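Haloperoxidase (Corallina officinalis, PDB 1QHB) catalyses the bromide- and hydrogen peroxide-dependent halogenation of organic substrates, using bound vanadate, and works as a calcium-stabilised dodecamer. Local coordinates at residues G104-R109 with D117-G122; E135-Q140 with E564-G569; D294-L299 with D458-K463; K392-Q397 with F557-L562. One frame throughout, in Å; residues are numbered along the deposited sequence.

Overall arrangement
The contacts fall into two groups. Contacts 2 and 4 are buried, share helix 553-574 and have centres about 10 Å apart; they touch where Ala139 and Gln140 pack on helix 376-402. Neither has a hydrogen bond across its segments; both rest mainly on apolar packing, and contact 4 borders the vanadate site. Contacts 1 and 3 are partly buried and peripheral, with centres about 17 Å apart, and they meet where Arg109 packs on Leu299. Both depend on polar bonds: a tryptophan N-H to a carbonyl in contact 1, and a helix cap with serine and waters in contact 3. Contacts 1, 2 and 4 all reach a second subunit; no other subunit touches contact 3.

Contact 1: G104-R109 with D117-G122; sequences GLPIWR and DLEVRG
Trp108 and Leu118 join the two loops that flank the short helix 111-115, whose C-terminal end is a Schellman motif with Asp117 at positive phi. The one hydrogen bond between the loops runs from Trp108 NE1 to Leu118 O, 3.0 Å long with an N-H...O angle of 157°. The acceptor lies in the indole plane, but the donor stands above the carbonyl plane, 41° out of it.

Apolar contacts continue along the ring. Trp108 CH2 lies 4.1 Å from Val120 CG1, the two side chains crossing at about a right angle, and the same methyl is 4.2 Å from Pro106 CG. Within its own loop, Pro106 CB sits over one indole face, offset toward the rim.

The Glu119 side chain crosses that of Pro106 at about a right angle, with Glu119 OE2 3.7 Å from Pro106 CD. Its charge is met by Arg99 in a salt bridge to OE1. Beyond this patch the 117-122 loop meets a second subunit, where Gly122 N bonds to Asp363, a calcium ligand of that neighbouring chain. Glu119 OE1 also takes Val120 N on its anti lone pair, at 2.9 Å.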
loop_
_atom_site.group_PDB
_atom_site.type_symbol
_atom_site.label_atom_id
_atom_site.label_comp_id
_atom_site.label_asym_id
_atom_site.label_seq_id
_atom_site.Cartn_x
_atom_site.Cartn_y
_atom_site.Cartn_z
ATOM N N GLY A 104 61.785 12.350 -3.234
ATOM C CA GLY A 104 60.328 12.194 -3.346
ATOM C C GLY A 104 59.701 12.579 -1.999
ATOM O O GLY A 104 58.495 12.567 -1.779
ATOM N N LEU A 105 60.568 12.976 -1.082
ATOM C CA LEU A 105 60.314 13.391 0.264
ATOM C C LEU A 105 59.997 14.890 0.277
ATOM O O LEU A 105 60.487 15.680 -0.535
ATOM C CB LEU A 105 61.520 13.221 1.181
ATOM C CG LEU A 105 62.088 11.846 1.525
ATOM C CD1 LEU A 105 63.426 12.077 2.232
ATOM C CD2 LEU A 105 61.162 10.981 2.367
ATOM N N PRO A 106 59.198 15.268 1.267
ATOM C CA PRO A 106 58.798 16.649 1.417
ATOM C C PRO A 106 59.985 17.529 1.744
ATOM O O PRO A 106 61.020 17.209 2.322
ATOM C CB PRO A 106 57.751 16.654 2.522
ATOM C CG PRO A 106 57.468 15.236 2.837
ATOM C CD PRO A 106 58.568 14.394 2.278
ATOM N N ILE A 107 59.872 18.785 1.278
ATOM C CA ILE A 107 60.899 19.767 1.591
ATOM C C ILE A 107 60.295 20.681 2.659
ATOM O O ILE A 107 59.302 21.396 2.428
ATOM C CB ILE A 107 61.385 20.567 0.372
ATOM C CG1 ILE A 107 61.965 19.573 -0.648
ATOM C CG2 ILE A 107 62.412 21.601 0.788
ATOM C CD1 ILE A 107 62.156 20.178 -2.024
ATOM N N TRP A 108 60.836 20.600 3.865
ATOM C CA TRP A 108 60.256 21.309 4.987
ATOM C C TRP A 108 60.989 22.620 5.189
ATOM O O TRP A 108 62.120 22.674 4.678
ATOM C CB TRP A 108 60.408 20.458 6.262
ATOM C CG TRP A 108 59.700 19.142 6.150
ATOM C CD1 TRP A 108 60.267 17.907 6.140
ATOM C CD2 TRP A 108 58.286 18.946 6.079
ATOM N NE1 TRP A 108 59.295 16.933 6.015
ATOM C CE2 TRP A 108 58.061 17.566 6.004
ATOM C CE3 TRP A 108 57.192 19.816 6.054
ATOM C CZ2 TRP A 108 56.780 17.008 5.895
ATOM C CZ3 TRP A 108 55.935 19.287 5.931
ATOM C CH2 TRP A 108 55.742 17.895 5.854
ATOM N N ARG A 109 60.447 23.526 5.974
ATOM C CA ARG A 109 61.144 24.768 6.270
ATOM C C ARG A 109 62.162 24.586 7.394
ATOM O O ARG A 109 63.251 25.188 7.395
ATOM C CB ARG A 109 60.148 25.844 6.731
ATOM C CG ARG A 109 59.179 26.274 5.616
ATOM C CD ARG A 109 58.138 27.241 6.230
ATOM N NE ARG A 109 57.478 27.948 5.123
ATOM C CZ ARG A 109 56.401 27.553 4.463
ATOM N NH1 ARG A 109 55.773 26.428 4.820
ATOM N NH2 ARG A 109 55.961 28.319 3.473
ATOM N N ASP A 117 63.728 13.595 8.271
ATOM C CA ASP A 117 63.073 13.020 7.109
ATOM C C ASP A 117 61.599 12.788 7.360
ATOM O O ASP A 117 61.047 11.802 6.858
ATOM C CB ASP A 117 63.726 11.699 6.704
ATOM C CG ASP A 117 65.161 11.914 6.226
ATOM O OD1 ASP A 117 65.532 13.089 5.992
ATOM O OD2 ASP A 117 65.891 10.908 6.124
ATOM N N LEU A 118 60.889 13.737 7.973
ATOM C CA LEU A 118 59.463 13.484 8.244
ATOM C C LEU A 118 58.684 13.323 6.959
ATOM O O LEU A 118 58.989 13.990 5.951
ATOM C CB LEU A 118 58.949 14.721 9.010
ATOM C CG LEU A 118 59.510 14.832 10.445
ATOM C CD1 LEU A 118 58.860 15.973 11.196
ATOM C CD2 LEU A 118 59.329 13.528 11.222
ATOM N N GLU A 119 57.643 12.537 6.994
ATOM C CA GLU A 119 56.703 12.369 5.912
ATOM C C GLU A 119 55.411 13.083 6.366
ATOM O O GLU A 119 55.422 13.618 7.469
ATOM C CB GLU A 119 56.432 10.909 5.611
ATOM C CG GLU A 119 57.054 10.453 4.293
ATOM C CD GLU A 119 56.509 11.167 3.063
ATOM O OE1 GLU A 119 55.534 11.942 3.164
ATOM O OE2 GLU A 119 57.106 10.954 1.979
ATOM N N VAL A 120 54.388 13.066 5.529
ATOM C CA VAL A 120 53.134 13.713 5.787
ATOM C C VAL A 120 52.118 12.824 6.490
ATOM O O VAL A 120 52.242 11.603 6.427
ATOM C CB VAL A 120 52.456 14.215 4.483
ATOM C CG1 VAL A 120 53.386 15.198 3.795
ATOM C CG2 VAL A 120 52.116 13.059 3.561
ATOM N N ARG A 121 51.127 13.436 7.134
ATOM C CA ARG A 121 50.053 12.620 7.747
ATOM C C ARG A 121 48.778 13.062 7.026
ATOM O O ARG A 121 48.770 14.193 6.545
ATOM C CB ARG A 121 49.973 12.762 9.277
ATOM C CG ARG A 121 49.846 14.190 9.761
ATOM C CD ARG A 121 49.818 14.289 11.280
ATOM N NE ARG A 121 48.703 13.517 11.842
ATOM C CZ ARG A 121 48.056 13.762 12.962
ATOM N NH1 ARG A 121 48.376 14.811 13.722
ATOM N NH2 ARG A 121 47.085 12.891 13.273
ATOM N N GLY A 122 47.732 12.237 6.930
ATOM C CA GLY A 122 46.519 12.594 6.231
ATOM C C GLY A 122 45.339 12.913 7.132
ATOM O O GLY A 122 45.432 12.791 8.359
#

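Contact 2: E135-Q140 with E564-G569; sequences EGPDAQ and EQIAIG
Pro137 rests on helix 553-574, one of the long helices of the vanadium haloperoxidase fold, at a place where Ile566 and Gly569 stand one turn apart. The loop that brings it there passes through Gly136, at positive phi, and continues into an Asx turn at Asp138. No hydrogen bond links the two segments; the contact is made by the pyrrolidine ring against one apolar side chain and the helix backbone.

The ring presents CB, CG and CD to the helix. Its CG meets the Ile566 methyl CD1 at 4.0 Å, and Pro137 CB is nearly as close to the same methyl. Ile566 CG1 is anti to the carbonyl carbon, and the next torsion (chi2 -51°) folds CD1 round to the position where the ring touches it. Pro137 CD faces the backbone instead, 3.8 Å from Ile566 O and 3.9 Å from Gly569 CA. With no side chain on Gly569, the proline comes directly against the main chain, and the backbones are close as well: Gly136 CA lies 4.4 Å from Gly569 C.

Ile566 also packs on Arg389 and Ala393 of helix 376-402, which places this contact beside a second core helix. Glu573, further along helix 553-574, accepts a hydrogen bond from Gly136 N. The Asp138 side chain turns from the helix toward the assembly, where OD1 forms a salt bridge with Arg11 of a second subunit. In the Asx turn, Gln140 N donates to Asp138 OD2 at 3.1 Å, approaching from well above the carboxylate plane, 68° out of it.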
loop_
_atom_site.group_PDB
_atom_site.type_symbol
_atom_site.label_atom_id
_atom_site.label_comp_id
_atom_site.label_asym_id
_atom_site.label_seq_id
_atom_site.Cartn_x
_atom_site.Cartn_y
_atom_site.Cartn_z
ATOM N N GLU A 135 21.171 2.790 14.926
ATOM C CA GLU A 135 20.418 3.241 16.117
ATOM C C GLU A 135 20.756 4.671 16.442
ATOM O O GLU A 135 21.879 5.137 16.148
ATOM C CB GLU A 135 20.691 2.341 17.310
ATOM C CG GLU A 135 22.102 2.412 17.864
ATOM C CD GLU A 135 22.402 1.515 19.029
ATOM O OE1 GLU A 135 21.527 0.715 19.481
ATOM O OE2 GLU A 135 23.545 1.591 19.526
ATOM N N GLY A 136 19.848 5.356 17.101
ATOM C CA GLY A 136 20.097 6.755 17.477
ATOM C C GLY A 136 19.831 7.739 16.363
ATOM O O GLY A 136 19.590 7.396 15.206
ATOM N N PRO A 137 19.840 9.028 16.707
ATOM C CA PRO A 137 19.665 10.080 15.730
ATOM C C PRO A 137 20.699 10.043 14.617
ATOM O O PRO A 137 21.904 9.789 14.895
ATOM C CB PRO A 137 19.871 11.369 16.506
ATOM C CG PRO A 137 19.778 10.986 17.923
ATOM C CD PRO A 137 20.129 9.549 18.075
ATOM N N ASP A 138 20.213 10.272 13.398
ATOM C CA ASP A 138 21.176 10.260 12.260
ATOM C C ASP A 138 22.182 11.376 12.524
ATOM O O ASP A 138 21.835 12.412 13.063
ATOM C CB ASP A 138 20.463 10.389 10.906
ATOM C CG ASP A 138 21.387 10.644 9.737
ATOM O OD1 ASP A 138 22.091 9.667 9.365
ATOM O OD2 ASP A 138 21.508 11.716 9.112
ATOM N N ALA A 139 23.428 11.231 12.137
ATOM C CA ALA A 139 24.488 12.202 12.299
ATOM C C ALA A 139 24.135 13.592 11.792
ATOM O O ALA A 139 24.590 14.591 12.379
ATOM C CB ALA A 139 25.692 11.738 11.489
ATOM N N GLN A 140 23.356 13.684 10.700
ATOM C CA GLN A 140 23.057 15.000 10.173
ATOM C C GLN A 140 21.765 15.612 10.686
ATOM O O GLN A 140 21.314 16.667 10.242
ATOM C CB GLN A 140 23.045 14.910 8.629
ATOM C CG GLN A 140 24.238 14.219 8.069
ATOM C CD GLN A 140 24.424 14.378 6.553
ATOM O OE1 GLN A 140 23.602 15.063 5.952
ATOM N NE2 GLN A 140 25.450 13.698 6.003
ATOM N N GLU A 564 25.062 14.464 24.626
ATOM C CA GLU A 564 23.932 14.208 25.519
ATOM C C GLU A 564 22.693 13.875 24.676
ATOM O O GLU A 564 21.966 12.935 25.011
ATOM C CB GLU A 564 23.595 15.459 26.344
ATOM C CG GLU A 564 22.408 15.235 27.277
ATOM C CD GLU A 564 22.151 16.426 28.170
ATOM O OE1 GLU A 564 21.968 17.541 27.639
ATOM O OE2 GLU A 564 22.114 16.264 29.392
ATOM N N GLN A 565 22.422 14.647 23.613
ATOM C CA GLN A 565 21.268 14.388 22.757
ATOM C C GLN A 565 21.339 13.023 22.060
ATOM O O GLN A 565 20.325 12.376 21.747
ATOM C CB GLN A 565 21.172 15.426 21.608
ATOM C CG GLN A 565 20.831 16.846 22.030
ATOM C CD GLN A 565 21.046 17.900 20.949
ATOM O OE1 GLN A 565 20.559 17.824 19.828
ATOM N NE2 GLN A 565 21.810 18.961 21.292
ATOM N N ILE A 566 22.569 12.668 21.649
ATOM C CA ILE A 566 22.758 11.408 20.918
ATOM C C ILE A 566 22.409 10.282 21.869
ATOM O O ILE A 566 21.688 9.381 21.490
ATOM C CB ILE A 566 24.200 11.285 20.371
ATOM C CG1 ILE A 566 24.538 12.246 19.222
ATOM C CG2 ILE A 566 24.520 9.882 19.912
ATOM C CD1 ILE A 566 23.547 12.246 18.076
ATOM N N ALA A 567 22.917 10.305 23.104
ATOM C CA ALA A 567 22.661 9.284 24.102
ATOM C C ALA A 567 21.178 9.165 24.422
ATOM O O ALA A 567 20.662 8.051 24.452
ATOM C CB ALA A 567 23.379 9.568 25.411
ATOM N N ILE A 568 20.512 10.295 24.623
ATOM C CA ILE A 568 19.066 10.298 24.932
ATOM C C ILE A 568 18.282 9.672 23.769
ATOM O O ILE A 568 17.347 8.888 23.954
ATOM C CB ILE A 568 18.592 11.756 25.212
ATOM C CG1 ILE A 568 18.980 12.233 26.588
ATOM C CG2 ILE A 568 17.076 11.886 24.997
ATOM C CD1 ILE A 568 18.828 13.717 26.944
ATOM N N GLY A 569 18.667 9.989 22.527
ATOM C CA GLY A 569 18.052 9.419 21.326
ATOM C C GLY A 569 18.151 7.914 21.197
ATOM O O GLY A 569 17.175 7.210 20.915
#

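Contact 3: D294-L299 with D458-K463; sequences DLKVFL and DVSPGK
Asp294 and Ser460 meet at the N-terminus of helix 295-302, where Asp294 is the N-cap and the 458-463 loop lies against the first turn. Asp294 CG is anti to the backbone N (chi1 169°), beside the carbonyl carbon, which sets the carboxylate at the helix start. Asp294 OD2 accepts Val297 N at 3.1 Å, on its anti side and 24° out of the carboxylate plane. Asp294 OD1 accepts a bond from Ser460 OG; the modelled 2.4 Å between Ser460 OG and Asp294 OD1 is very short and its exact value doubtful. Ser460 OG in turn accepts Lys296 N at 3.3 Å in a nearly straight bond, so it links an N-H of the first turn to the capping carboxylate.

Two waters extend this network. Water 1 donates to Asp294 OD1 and weakly to Asp458 O, while water 2 donates to Asp294 OD2 and, at 2.7 Å, to Val459 O.

The two aspartates cross at about a right angle, Asp458 CB lying 3.8 Å from Asp294 CG, with their carboxylate planes 38° apart. Asp294 OD2 and Asp458 OD2 remain 4.9 Å apart; the Val297 N-H and the helix N-terminus would probably favour a negative charge on Asp294. Leu295 CB lies 3.9 Å from Ser460 CB. Lys296, extended beyond CG, passes the serine hydroxyl and reaches Pro461 near its end, whereas Val297 CG2 touches Asp458 OD2 at 3.8 Å.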
loop_
_atom_site.group_PDB
_atom_site.type_symbol
_atom_site.label_atom_id
_atom_site.label_comp_id
_atom_site.label_asym_id
_atom_site.label_seq_id
_atom_site.Cartn_x
_atom_site.Cartn_y
_atom_site.Cartn_z
ATOM N N ASP A 294 58.339 27.541 17.667
ATOM C CA ASP A 294 59.135 28.146 16.628
ATOM C C ASP A 294 58.283 28.210 15.346
ATOM O O ASP A 294 57.695 27.196 14.927
ATOM C CB ASP A 294 60.383 27.284 16.410
ATOM C CG ASP A 294 61.086 27.733 15.156
ATOM O OD1 ASP A 294 61.746 28.788 15.179
ATOM O OD2 ASP A 294 60.969 27.061 14.127
ATOM N N LEU A 295 58.307 29.378 14.686
ATOM C CA LEU A 295 57.564 29.591 13.469
ATOM C C LEU A 295 57.795 28.585 12.376
ATOM O O LEU A 295 56.787 28.071 11.808
ATOM C CB LEU A 295 57.868 30.983 12.891
ATOM C CG LEU A 295 56.940 31.347 11.706
ATOM C CD1 LEU A 295 55.505 31.357 12.215
ATOM C CD2 LEU A 295 57.355 32.674 11.082
ATOM N N LYS A 296 59.062 28.265 12.051
ATOM C CA LYS A 296 59.208 27.275 10.952
ATOM C C LYS A 296 58.717 25.897 11.282
ATOM O O LYS A 296 58.183 25.231 10.373
ATOM C CB LYS A 296 60.669 27.238 10.504
ATOM C CG LYS A 296 61.073 28.598 9.918
ATOM C CD LYS A 296 62.578 28.516 9.612
ATOM C CE LYS A 296 63.002 29.766 8.845
ATOM N NZ LYS A 296 64.246 29.463 8.076
ATOM N N VAL A 297 58.909 25.432 12.528
ATOM C CA VAL A 297 58.402 24.086 12.907
ATOM C C VAL A 297 56.880 24.138 12.925
ATOM O O VAL A 297 56.196 23.247 12.427
ATOM C CB VAL A 297 58.906 23.722 14.302
ATOM C CG1 VAL A 297 58.286 22.462 14.828
ATOM C CG2 VAL A 297 60.437 23.660 14.334
ATOM N N PHE A 298 56.291 25.227 13.439
ATOM C CA PHE A 298 54.842 25.401 13.419
ATOM C C PHE A 298 54.290 25.349 11.987
ATOM O O PHE A 298 53.356 24.593 11.722
ATOM C CB PHE A 298 54.507 26.723 14.091
ATOM C CG PHE A 298 53.100 27.194 13.787
ATOM C CD1 PHE A 298 52.040 26.784 14.597
ATOM C CD2 PHE A 298 52.857 28.036 12.697
ATOM C CE1 PHE A 298 50.745 27.230 14.310
ATOM C CE2 PHE A 298 51.569 28.435 12.401
ATOM C CZ PHE A 298 50.519 28.036 13.209
ATOM N N LEU A 299 54.950 25.978 11.009
ATOM C CA LEU A 299 54.470 25.946 9.618
ATOM C C LEU A 299 54.630 24.579 9.021
ATOM O O LEU A 299 53.712 24.133 8.331
ATOM C CB LEU A 299 55.198 26.975 8.780
ATOM C CG LEU A 299 54.957 28.433 9.174
ATOM C CD1 LEU A 299 55.903 29.355 8.383
ATOM C CD2 LEU A 299 53.525 28.839 8.878
ATOM N N ASP A 458 66.202 25.975 17.785
ATOM C CA ASP A 458 65.343 26.276 16.651
ATOM C C ASP A 458 65.340 27.777 16.425
ATOM O O ASP A 458 65.084 28.566 17.333
ATOM C CB ASP A 458 63.904 25.804 16.848
ATOM C CG ASP A 458 63.758 24.317 16.633
ATOM O OD1 ASP A 458 64.581 23.766 15.870
ATOM O OD2 ASP A 458 62.837 23.711 17.229
ATOM N N VAL A 459 65.718 28.196 15.218
ATOM C CA VAL A 459 65.778 29.630 14.933
ATOM C C VAL A 459 64.857 30.022 13.778
ATOM O O VAL A 459 64.758 29.392 12.730
ATOM C CB VAL A 459 67.187 30.162 14.621
ATOM C CG1 VAL A 459 67.162 31.684 14.692
ATOM C CG2 VAL A 459 68.256 29.627 15.562
ATOM N N SER A 460 64.130 31.111 14.025
ATOM C CA SER A 460 63.214 31.718 13.071
ATOM C C SER A 460 63.212 33.231 13.320
ATOM O O SER A 460 63.409 33.668 14.457
ATOM C CB SER A 460 61.775 31.215 13.228
ATOM O OG SER A 460 61.750 29.815 13.038
ATOM N N PRO A 461 63.007 34.016 12.272
ATOM C CA PRO A 461 62.987 35.456 12.397
ATOM C C PRO A 461 61.834 35.922 13.284
ATOM O O PRO A 461 60.745 35.347 13.287
ATOM C CB PRO A 461 62.796 35.966 10.978
ATOM C CG PRO A 461 62.913 34.801 10.067
ATOM C CD PRO A 461 62.766 33.552 10.884
ATOM N N GLY A 462 62.042 36.986 14.043
ATOM C CA GLY A 462 61.085 37.590 14.929
ATOM C C GLY A 462 60.940 36.913 16.281
ATOM O O GLY A 462 61.550 35.912 16.635
ATOM N N LYS A 463 60.094 37.535 17.095
ATOM C CA LYS A 463 59.714 36.992 18.396
ATOM C C LYS A 463 58.669 35.908 18.073
ATOM O O LYS A 463 58.168 35.861 16.929
ATOM C CB LYS A 463 59.119 38.047 19.306
ATOM C CG LYS A 463 60.081 39.126 19.760
ATOM C CD LYS A 463 59.622 39.764 21.059
ATOM C CE LYS A 463 58.881 41.057 20.813
ATOM N NZ LYS A 463 58.427 41.632 22.112
HETATM O O HOH W 1 62.536 30.810 16.750
HETATM O O HOH W 2 63.061 27.282 12.813
#

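Contact 4: K392-Q397 with F557-L562; sequences KAVRYQ and FESLLL
Leu562 packs against Ala393 and Val394 where two long helices of the haloperoxidase helical core cross next to the vanadate site. The segments of helices 376-402 and 553-574 run closer to antiparallel than parallel, at 137° between their directions. Their axes are 10.9 Å apart at closest approach, and Leu562 reaches across between them.

Leu562 CG is anti to its backbone N (chi1 177°), which places CG on the side of helix 376-402; CD2 does the touching. This Leu562 methyl lies 4.1 Å from Ala393 CB and equally far from Val394 N, so it meets the helix backbone as well as its side chains. Gln397 CG lies 4.3 Å from Leu562 CD2, while Gln397 OE1 is hydrogen-bonded to His402.

Val394, second in buried area, places CB 4.4 Å from Leu562 CD2. Its CG2, anti to the backbone N, points to Ser559, one turn before Leu562. That serine is polar and has two partners: OG donates to Asp555 O in its own helix and accepts Ser483 N from the vanadate site. Lys398, another residue of that site, follows directly after the 392-397 segment. Thus the hydroxyl holding the Ser483 backbone is itself flanked by a methyl, Val394 CG2, 4.2 Å from Ser559 OG.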
loop_
_atom_site.group_PDB
_atom_site.type_symbol
_atom_site.label_atom_id
_atom_site.label_comp_id
_atom_site.label_asym_id
_atom_site.label_seq_id
_atom_site.Cartn_x
_atom_site.Cartn_y
_atom_site.Cartn_z
ATOM N N LYS A 392 30.097 10.177 14.865
ATOM C CA LYS A 392 29.571 10.411 13.535
ATOM C C LYS A 392 28.904 11.769 13.493
ATOM O O LYS A 392 29.189 12.530 12.566
ATOM C CB LYS A 392 28.604 9.331 13.043
ATOM C CG LYS A 392 29.281 8.017 12.615
ATOM C CD LYS A 392 28.229 6.926 12.462
ATOM C CE LYS A 392 28.860 5.534 12.477
ATOM N NZ LYS A 392 27.812 4.560 12.003
ATOM N N ALA A 393 28.147 12.122 14.533
ATOM C CA ALA A 393 27.525 13.437 14.573
ATOM C C ALA A 393 28.558 14.551 14.648
ATOM O O ALA A 393 28.428 15.562 13.932
ATOM C CB ALA A 393 26.579 13.561 15.779
ATOM N N VAL A 394 29.594 14.393 15.500
ATOM C CA VAL A 394 30.548 15.524 15.598
ATOM C C VAL A 394 31.416 15.610 14.357
ATOM O O VAL A 394 31.864 16.746 14.059
ATOM C CB VAL A 394 31.384 15.487 16.901
ATOM C CG1 VAL A 394 32.633 14.657 16.778
ATOM C CG2 VAL A 394 31.755 16.893 17.320
ATOM N N ARG A 395 31.632 14.542 13.624
ATOM C CA ARG A 395 32.403 14.637 12.375
ATOM C C ARG A 395 31.654 15.423 11.310
ATOM O O ARG A 395 32.176 16.173 10.521
ATOM C CB ARG A 395 32.780 13.214 11.871
ATOM C CG ARG A 395 33.858 12.581 12.759
ATOM C CD ARG A 395 35.252 13.019 12.344
ATOM N NE ARG A 395 36.206 12.940 13.478
ATOM C CZ ARG A 395 37.414 12.389 13.320
ATOM N NH1 ARG A 395 37.767 11.873 12.138
ATOM N NH2 ARG A 395 38.268 12.322 14.321
ATOM N N TYR A 396 30.332 15.343 11.244
ATOM C CA TYR A 396 29.500 16.097 10.353
ATOM C C TYR A 396 29.666 17.576 10.693
ATOM O O TYR A 396 29.834 18.408 9.811
ATOM C CB TYR A 396 28.045 15.637 10.437
ATOM C CG TYR A 396 27.149 16.399 9.490
ATOM C CD1 TYR A 396 27.287 16.266 8.101
ATOM C CD2 TYR A 396 26.173 17.238 10.003
ATOM C CE1 TYR A 396 26.448 16.983 7.240
ATOM C CE2 TYR A 396 25.348 17.943 9.141
ATOM C CZ TYR A 396 25.481 17.817 7.774
ATOM O OH TYR A 396 24.602 18.520 6.981
ATOM N N GLN A 397 29.645 17.937 11.955
ATOM C CA GLN A 397 29.801 19.324 12.362
ATOM C C GLN A 397 31.231 19.745 12.030
ATOM O O GLN A 397 31.478 20.764 11.430
ATOM C CB GLN A 397 29.555 19.486 13.874
ATOM C CG GLN A 397 28.099 19.215 14.338
ATOM C CD GLN A 397 27.111 20.134 13.612
ATOM O OE1 GLN A 397 27.229 21.357 13.565
ATOM N NE2 GLN A 397 26.090 19.568 12.982
ATOM N N PHE A 557 32.082 22.750 25.425
ATOM C CA PHE A 557 30.712 22.877 25.969
ATOM C C PHE A 557 29.664 22.500 24.925
ATOM O O PHE A 557 28.766 21.711 25.166
ATOM C CB PHE A 557 30.468 24.238 26.581
ATOM C CG PHE A 557 29.069 24.392 27.146
ATOM C CD1 PHE A 557 28.740 23.800 28.333
ATOM C CD2 PHE A 557 28.125 25.148 26.482
ATOM C CE1 PHE A 557 27.472 23.949 28.861
ATOM C CE2 PHE A 557 26.852 25.289 27.007
ATOM C CZ PHE A 557 26.508 24.681 28.216
ATOM N N GLU A 558 29.770 23.017 23.703
ATOM C CA GLU A 558 28.755 22.651 22.700
ATOM C C GLU A 558 28.762 21.170 22.350
ATOM O O GLU A 558 27.676 20.642 22.038
ATOM C CB GLU A 558 28.906 23.516 21.443
ATOM C CG GLU A 558 28.672 25.000 21.737
ATOM C CD GLU A 558 27.270 25.295 22.267
ATOM O OE1 GLU A 558 26.352 24.465 22.213
ATOM O OE2 GLU A 558 27.034 26.416 22.764
ATOM N N SER A 559 29.912 20.511 22.350
ATOM C CA SER A 559 29.997 19.107 22.015
ATOM C C SER A 559 29.422 18.257 23.160
ATOM O O SER A 559 28.882 17.185 22.918
ATOM C CB SER A 559 31.427 18.687 21.767
ATOM O OG SER A 559 32.068 19.305 20.694
ATOM N N LEU A 560 29.583 18.699 24.410
ATOM C CA LEU A 560 28.989 17.962 25.523
ATOM C C LEU A 560 27.461 17.949 25.312
ATOM O O LEU A 560 26.893 16.869 25.426
ATOM C CB LEU A 560 29.342 18.635 26.873
ATOM C CG LEU A 560 30.835 18.404 27.235
ATOM C CD1 LEU A 560 31.291 19.394 28.288
ATOM C CD2 LEU A 560 30.979 16.981 27.724
ATOM N N LEU A 561 26.847 19.089 24.989
ATOM C CA LEU A 561 25.405 19.048 24.775
ATOM C C LEU A 561 25.000 18.141 23.605
ATOM O O LEU A 561 23.981 17.454 23.715
ATOM C CB LEU A 561 24.841 20.456 24.488
ATOM C CG LEU A 561 25.125 21.498 25.567
ATOM C CD1 LEU A 561 24.371 22.800 25.223
ATOM C CD2 LEU A 561 24.717 21.012 26.927
ATOM N N LEU A 562 25.802 18.107 22.546
ATOM C CA LEU A 562 25.458 17.272 21.393
ATOM C C LEU A 562 25.513 15.798 21.744
ATOM O O LEU A 562 24.582 15.047 21.325
ATOM C CB LEU A 562 26.372 17.565 20.204
ATOM C CG LEU A 562 26.237 16.764 18.919
ATOM C CD1 LEU A 562 24.945 17.191 18.217
ATOM C CD2 LEU A 562 27.394 16.905 17.934
#